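Local coordinates for protein glycerol kinase, putative (Plasmodium falciparum, PDB 2W40) that probably phosphorylates glycerol with ATP to give sn-glycerol 3-phosphate, at residues S73-R85 and T444-I458. Numbering follows the deposited sequence.
Sequences SVIIKCIGITNQR and TSLGAAVLAGLEVKI. With EDO (1,2-ethanediol), chain B; GOL (glycerol), chain D; EDO (1,2-ethanediol), chain E.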
loop_
_atom_site.group_PDB
_atom_site.type_symbol
_atom_site.label_atom_id
_atom_site.label_comp_id
_atom_site.label_asym_id
_atom_site.label_seq_id
_atom_site.Cartn_x
_atom_site.Cartn_y
_atom_site.Cartn_z
ATOM N N SER C 73 2.944 2.314 -54.124
ATOM C CA SER C 73 3.161 3.724 -53.835
ATOM C C SER C 73 2.248 3.949 -52.603
ATOM O O SER C 73 1.330 3.139 -52.403
ATOM C CB SER C 73 2.829 4.598 -55.040
ATOM O OG SER C 73 1.455 4.499 -55.430
ATOM N N VAL C 74 2.566 4.972 -51.786
ATOM C CA VAL C 74 1.721 5.401 -50.651
ATOM C C VAL C 74 1.304 6.822 -50.844
ATOM O O VAL C 74 2.150 7.631 -51.120
ATOM C CB VAL C 74 2.486 5.238 -49.288
ATOM C CG1 VAL C 74 1.647 5.674 -48.149
ATOM C CG2 VAL C 74 2.955 3.699 -49.192
ATOM N N ILE C 75 0.002 7.120 -50.737
ATOM C CA ILE C 75 -0.514 8.497 -50.733
ATOM C C ILE C 75 -1.076 8.792 -49.329
ATOM O O ILE C 75 -2.079 8.183 -48.920
ATOM C CB ILE C 75 -1.626 8.809 -51.788
ATOM C CG1 ILE C 75 -1.031 8.595 -53.221
ATOM C CG2 ILE C 75 -2.190 10.256 -51.597
ATOM C CD1 ILE C 75 -2.092 8.472 -54.356
ATOM N N ILE C 76 -0.438 9.737 -48.634
ATOM C CA ILE C 76 -0.983 10.204 -47.312
ATOM C C ILE C 76 -1.955 11.322 -47.646
ATOM O O ILE C 76 -1.552 12.341 -48.121
ATOM C CB ILE C 76 0.122 10.708 -46.330
ATOM C CG1 ILE C 76 1.204 9.659 -46.230
ATOM C CG2 ILE C 76 -0.479 11.049 -45.023
ATOM C CD1 ILE C 76 2.405 10.026 -45.570
ATOM N N LYS C 77 -3.235 11.091 -47.454
ATOM C CA LYS C 77 -4.273 12.018 -47.885
ATOM C C LYS C 77 -4.370 13.234 -46.960
ATOM O O LYS C 77 -4.629 14.367 -47.384
ATOM C CB LYS C 77 -5.616 11.319 -47.921
ATOM C CG LYS C 77 -5.727 10.272 -49.075
ATOM C CD LYS C 77 -5.629 10.961 -50.352
ATOM C CE LYS C 77 -6.226 10.116 -51.461
ATOM N NZ LYS C 77 -7.778 9.933 -51.322
ATOM N N CYS C 78 -4.207 12.939 -45.672
ATOM C CA CYS C 78 -4.391 13.967 -44.636
ATOM C C CYS C 78 -3.891 13.431 -43.311
ATOM O O CYS C 78 -3.621 12.239 -43.153
ATOM C CB CYS C 78 -5.845 14.315 -44.517
ATOM S SG CYS C 78 -6.915 12.957 -44.328
ATOM N N ILE C 79 -3.849 14.353 -42.322
ATOM C CA ILE C 79 -3.392 14.067 -40.960
ATOM C C ILE C 79 -4.468 14.554 -40.006
ATOM O O ILE C 79 -4.917 15.688 -40.134
ATOM C CB ILE C 79 -2.012 14.735 -40.649
ATOM C CG1 ILE C 79 -0.959 14.193 -41.590
ATOM C CG2 ILE C 79 -1.692 14.629 -39.174
ATOM C CD1 ILE C 79 0.341 15.114 -41.592
ATOM N N GLY C 80 -4.894 13.716 -39.071
ATOM C CA GLY C 80 -5.720 14.144 -37.913
ATOM C C GLY C 80 -4.881 14.030 -36.621
ATOM O O GLY C 80 -4.014 13.157 -36.488
ATOM N N ILE C 81 -5.119 14.993 -35.731
ATOM C CA ILE C 81 -4.392 15.120 -34.496
ATOM C C ILE C 81 -5.361 15.011 -33.328
ATOM O O ILE C 81 -6.416 15.678 -33.298
ATOM C CB ILE C 81 -3.639 16.458 -34.427
ATOM C CG1 ILE C 81 -2.513 16.381 -35.459
ATOM C CG2 ILE C 81 -3.115 16.714 -33.003
ATOM C CD1 ILE C 81 -1.633 17.578 -35.603
ATOM N N THR C 82 -5.020 14.152 -32.344
ATOM C CA THR C 82 -5.719 14.122 -31.080
ATOM C C THR C 82 -4.747 13.955 -29.958
ATOM O O THR C 82 -3.606 13.541 -30.184
ATOM C CB THR C 82 -6.847 13.026 -31.127
ATOM O OG1 THR C 82 -7.714 13.231 -30.032
ATOM C CG2 THR C 82 -6.297 11.610 -31.180
ATOM N N ASN C 83 -5.162 14.315 -28.761
ATOM C CA ASN C 83 -4.163 14.510 -27.702
ATOM C C ASN C 83 -4.737 14.515 -26.323
ATOM O O ASN C 83 -5.894 14.847 -26.127
ATOM C CB ASN C 83 -3.565 15.930 -27.881
ATOM C CG ASN C 83 -4.666 17.025 -27.828
ATOM O OD1 ASN C 83 -5.460 17.166 -28.791
ATOM N ND2 ASN C 83 -4.661 17.892 -26.719
ATOM N N GLN C 84 -3.905 14.117 -25.368
ATOM C CA GLN C 84 -4.144 14.324 -23.959
ATOM C C GLN C 84 -4.492 15.832 -23.775
ATOM O O GLN C 84 -3.749 16.729 -24.264
ATOM C CB GLN C 84 -2.860 13.984 -23.172
ATOM C CG GLN C 84 -1.580 14.610 -23.677
ATOM C CD GLN C 84 -0.458 14.735 -22.635
ATOM O OE1 GLN C 84 -0.722 14.904 -21.442
ATOM N NE2 GLN C 84 0.784 14.749 -23.111
ATOM N N ARG C 85 -5.609 16.081 -23.125
ATOM C CA ARG C 85 -6.145 17.408 -22.957
ATOM C C ARG C 85 -5.463 18.081 -21.703
ATOM O O ARG C 85 -4.774 17.371 -20.948
ATOM C CB ARG C 85 -7.626 17.326 -22.819
ATOM C CG ARG C 85 -8.326 16.691 -24.046
ATOM C CD ARG C 85 -9.850 16.369 -23.842
ATOM N NE ARG C 85 -9.950 15.486 -22.706
ATOM C CZ ARG C 85 -11.072 15.242 -22.027
ATOM N NH1 ARG C 85 -12.237 15.712 -22.474
ATOM N NH2 ARG C 85 -11.027 14.596 -20.872
ATOM N N THR C 444 -9.947 6.345 -29.948
ATOM C CA THR C 444 -9.428 7.742 -30.014
ATOM C C THR C 444 -8.813 8.113 -31.360
ATOM O O THR C 444 -9.176 9.124 -31.987
ATOM C CB THR C 444 -8.427 7.963 -28.879
ATOM O OG1 THR C 444 -9.179 7.867 -27.637
ATOM C CG2 THR C 444 -7.766 9.351 -28.999
ATOM N N SER C 445 -7.836 7.314 -31.820
ATOM C CA SER C 445 -7.206 7.555 -33.135
ATOM C C SER C 445 -8.214 7.456 -34.278
ATOM O O SER C 445 -8.095 8.165 -35.258
ATOM C CB SER C 445 -6.063 6.609 -33.345
ATOM O OG SER C 445 -6.498 5.254 -33.509
ATOM N N LEU C 446 -9.197 6.538 -34.147
ATOM C CA LEU C 446 -10.222 6.368 -35.171
ATOM C C LEU C 446 -11.037 7.659 -35.327
ATOM O O LEU C 446 -11.310 8.103 -36.475
ATOM C CB LEU C 446 -11.097 5.186 -34.804
ATOM C CG LEU C 446 -12.146 4.773 -35.743
ATOM C CD1 LEU C 446 -11.607 4.470 -37.088
ATOM C CD2 LEU C 446 -12.904 3.624 -35.024
ATOM N N GLY C 447 -11.379 8.340 -34.231
ATOM C CA GLY C 447 -12.148 9.558 -34.374
ATOM C C GLY C 447 -11.426 10.689 -35.118
ATOM O O GLY C 447 -12.015 11.395 -35.927
ATOM N N ALA C 448 -10.113 10.792 -34.917
ATOM C CA ALA C 448 -9.288 11.784 -35.563
ATOM C C ALA C 448 -9.144 11.478 -37.057
ATOM O O ALA C 448 -9.055 12.402 -37.874
ATOM C CB ALA C 448 -7.911 11.881 -34.911
ATOM N N ALA C 449 -9.088 10.196 -37.409
ATOM C CA ALA C 449 -8.986 9.814 -38.827
ATOM C C ALA C 449 -10.291 10.150 -39.490
ATOM O O ALA C 449 -10.307 10.582 -40.614
ATOM C CB ALA C 449 -8.672 8.325 -38.887
ATOM N N VAL C 450 -11.407 9.951 -38.774
ATOM C CA VAL C 450 -12.738 10.324 -39.299
ATOM C C VAL C 450 -12.811 11.840 -39.612
ATOM O O VAL C 450 -13.247 12.240 -40.733
ATOM C CB VAL C 450 -13.944 9.818 -38.402
ATOM C CG1 VAL C 450 -15.309 10.486 -38.819
ATOM C CG2 VAL C 450 -13.970 8.243 -38.386
ATOM N N LEU C 451 -12.407 12.658 -38.644
ATOM C CA LEU C 451 -12.526 14.065 -38.859
ATOM C C LEU C 451 -11.614 14.509 -40.031
ATOM O O LEU C 451 -12.040 15.279 -40.882
ATOM C CB LEU C 451 -12.188 14.854 -37.554
ATOM C CG LEU C 451 -13.075 14.759 -36.338
ATOM C CD1 LEU C 451 -12.230 15.308 -35.123
ATOM C CD2 LEU C 451 -14.348 15.477 -36.580
ATOM N N ALA C 452 -10.367 14.038 -40.061
ATOM C CA ALA C 452 -9.408 14.436 -41.062
ATOM C C ALA C 452 -9.930 14.040 -42.492
ATOM O O ALA C 452 -9.939 14.847 -43.445
ATOM C CB ALA C 452 -8.064 13.837 -40.763
ATOM N N GLY C 453 -10.374 12.784 -42.610
ATOM C CA GLY C 453 -10.957 12.314 -43.848
ATOM C C GLY C 453 -12.159 13.039 -44.330
ATOM O O GLY C 453 -12.338 13.290 -45.511
ATOM N N LEU C 454 -13.057 13.328 -43.436
ATOM C CA LEU C 454 -14.280 14.080 -43.779
ATOM C C LEU C 454 -13.913 15.458 -44.328
ATOM O O LEU C 454 -14.479 15.898 -45.327
ATOM C CB LEU C 454 -15.178 14.208 -42.614
ATOM C CG LEU C 454 -16.043 12.947 -42.294
ATOM C CD1 LEU C 454 -16.764 13.120 -40.924
ATOM C CD2 LEU C 454 -17.039 12.472 -43.415
ATOM N N GLU C 455 -12.861 16.061 -43.759
ATOM C CA GLU C 455 -12.461 17.424 -44.142
ATOM C C GLU C 455 -11.945 17.433 -45.611
ATOM O O GLU C 455 -12.179 18.434 -46.369
ATOM C CB GLU C 455 -11.424 17.994 -43.178
ATOM C CG GLU C 455 -10.919 19.345 -43.649
ATOM C CD GLU C 455 -11.834 20.540 -43.639
ATOM O OE1 GLU C 455 -13.016 20.432 -43.145
ATOM O OE2 GLU C 455 -11.348 21.684 -44.051
ATOM N N VAL C 456 -11.286 16.367 -46.056
ATOM C CA VAL C 456 -10.815 16.290 -47.440
ATOM C C VAL C 456 -11.698 15.414 -48.385
ATOM O O VAL C 456 -11.272 15.076 -49.509
ATOM C CB VAL C 456 -9.338 15.860 -47.525
ATOM C CG1 VAL C 456 -8.386 16.900 -46.885
ATOM C CG2 VAL C 456 -9.093 14.477 -46.914
ATOM N N LYS C 457 -12.910 15.115 -47.925
ATOM C CA LYS C 457 -13.957 14.439 -48.687
ATOM C C LYS C 457 -13.589 13.017 -49.119
ATOM O O LYS C 457 -13.948 12.557 -50.248
ATOM C CB LYS C 457 -14.284 15.226 -49.944
ATOM C CG LYS C 457 -14.390 16.769 -49.833
ATOM C CD LYS C 457 -15.456 17.122 -48.982
ATOM C CE LYS C 457 -15.815 18.671 -49.138
ATOM N NZ LYS C 457 -16.617 19.046 -47.948
ATOM N N ILE C 458 -12.910 12.276 -48.231
ATOM C CA ILE C 458 -12.617 10.821 -48.474
ATOM C C ILE C 458 -13.923 10.064 -48.609
ATOM O O ILE C 458 -14.051 9.187 -49.462
ATOM C CB ILE C 458 -11.750 10.170 -47.378
ATOM C CG1 ILE C 458 -10.397 10.854 -47.372
ATOM C CG2 ILE C 458 -11.700 8.674 -47.597
ATOM C CD1 ILE C 458 -9.280 10.268 -46.502
HETATM C C1 EDO B . 2.889 11.391 -49.004
HETATM O O1 EDO B . 1.783 11.003 -49.830
HETATM C C2 EDO B . 4.301 10.778 -49.147
HETATM O O2 EDO B . 4.298 9.370 -49.491
HETATM C C1 GOL D . -10.195 13.500 -52.321
HETATM O O1 GOL D . -10.613 12.785 -51.191
HETATM C C2 GOL D . -8.677 13.631 -52.473
HETATM O O2 GOL D . -7.922 12.436 -52.362
HETATM C C3 GOL D . -8.362 14.397 -53.762
HETATM O O3 GOL D . -7.307 13.843 -54.544
HETATM C C1 EDO E . -17.184 17.051 -42.362
HETATM O O1 EDO E . -18.580 16.971 -42.673
HETATM C C2 EDO E . -16.796 18.475 -42.195
HETATM O O2 EDO E . -15.957 18.868 -43.304
#
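Cys78, Gly80 and Thr82 turn one face of strand 74-83 onto the helix that ends at Glu455, a buried interface between the N-terminal sheet and a helix from the chain's C-terminal half in the two-domain sugar kinase/Hsp70/actin fold. The strand lies in its mixed sheet between strands 3-11 and 241-247, and the two segment axes approach to 6.8 Å at 138°. Gly80 lets the elements come close: the methyl of Ala452 sits against the bare strand backbone, its CB 3.6 Å from Gly80 N, and a turn away the flank of the Ala448 carbonyl lies against the glycine, O to Gly80 CA 3.8 Å. Towards the start of the helix, the methyls of Thr82 and Thr444 meet obliquely, CG2 to CG2 in a tight 3.5 Å, and the Thr82 methyl also touches Ala448 CB. With chi1 at -166°, Thr82 sends OG1 opposite its own N, to the carbonyl oxygen of Ile246, and leaves CG2 for the helix. Near the other end, Cys78 SG, set between its backbone N and carbonyl carbon (chi1 51°), lies against the Ala452 methyl, 3.7 Å from Val456 CG2, and the tip of Ile458 also touches it. A Schellman motif, with Lys457 at positive phi, brings Ile458 back to the strand, where its CD1 touches Lys77 CB at 4.1 Å. Lys77, bent along its chain, also forms a salt bridge with Glu23. A bound glycerol spans the two segments: Lys77 NZ hydrogen-bonds to its O2 at 2.7 Å, while its O1 donates to Val456 O at 2.9 Å.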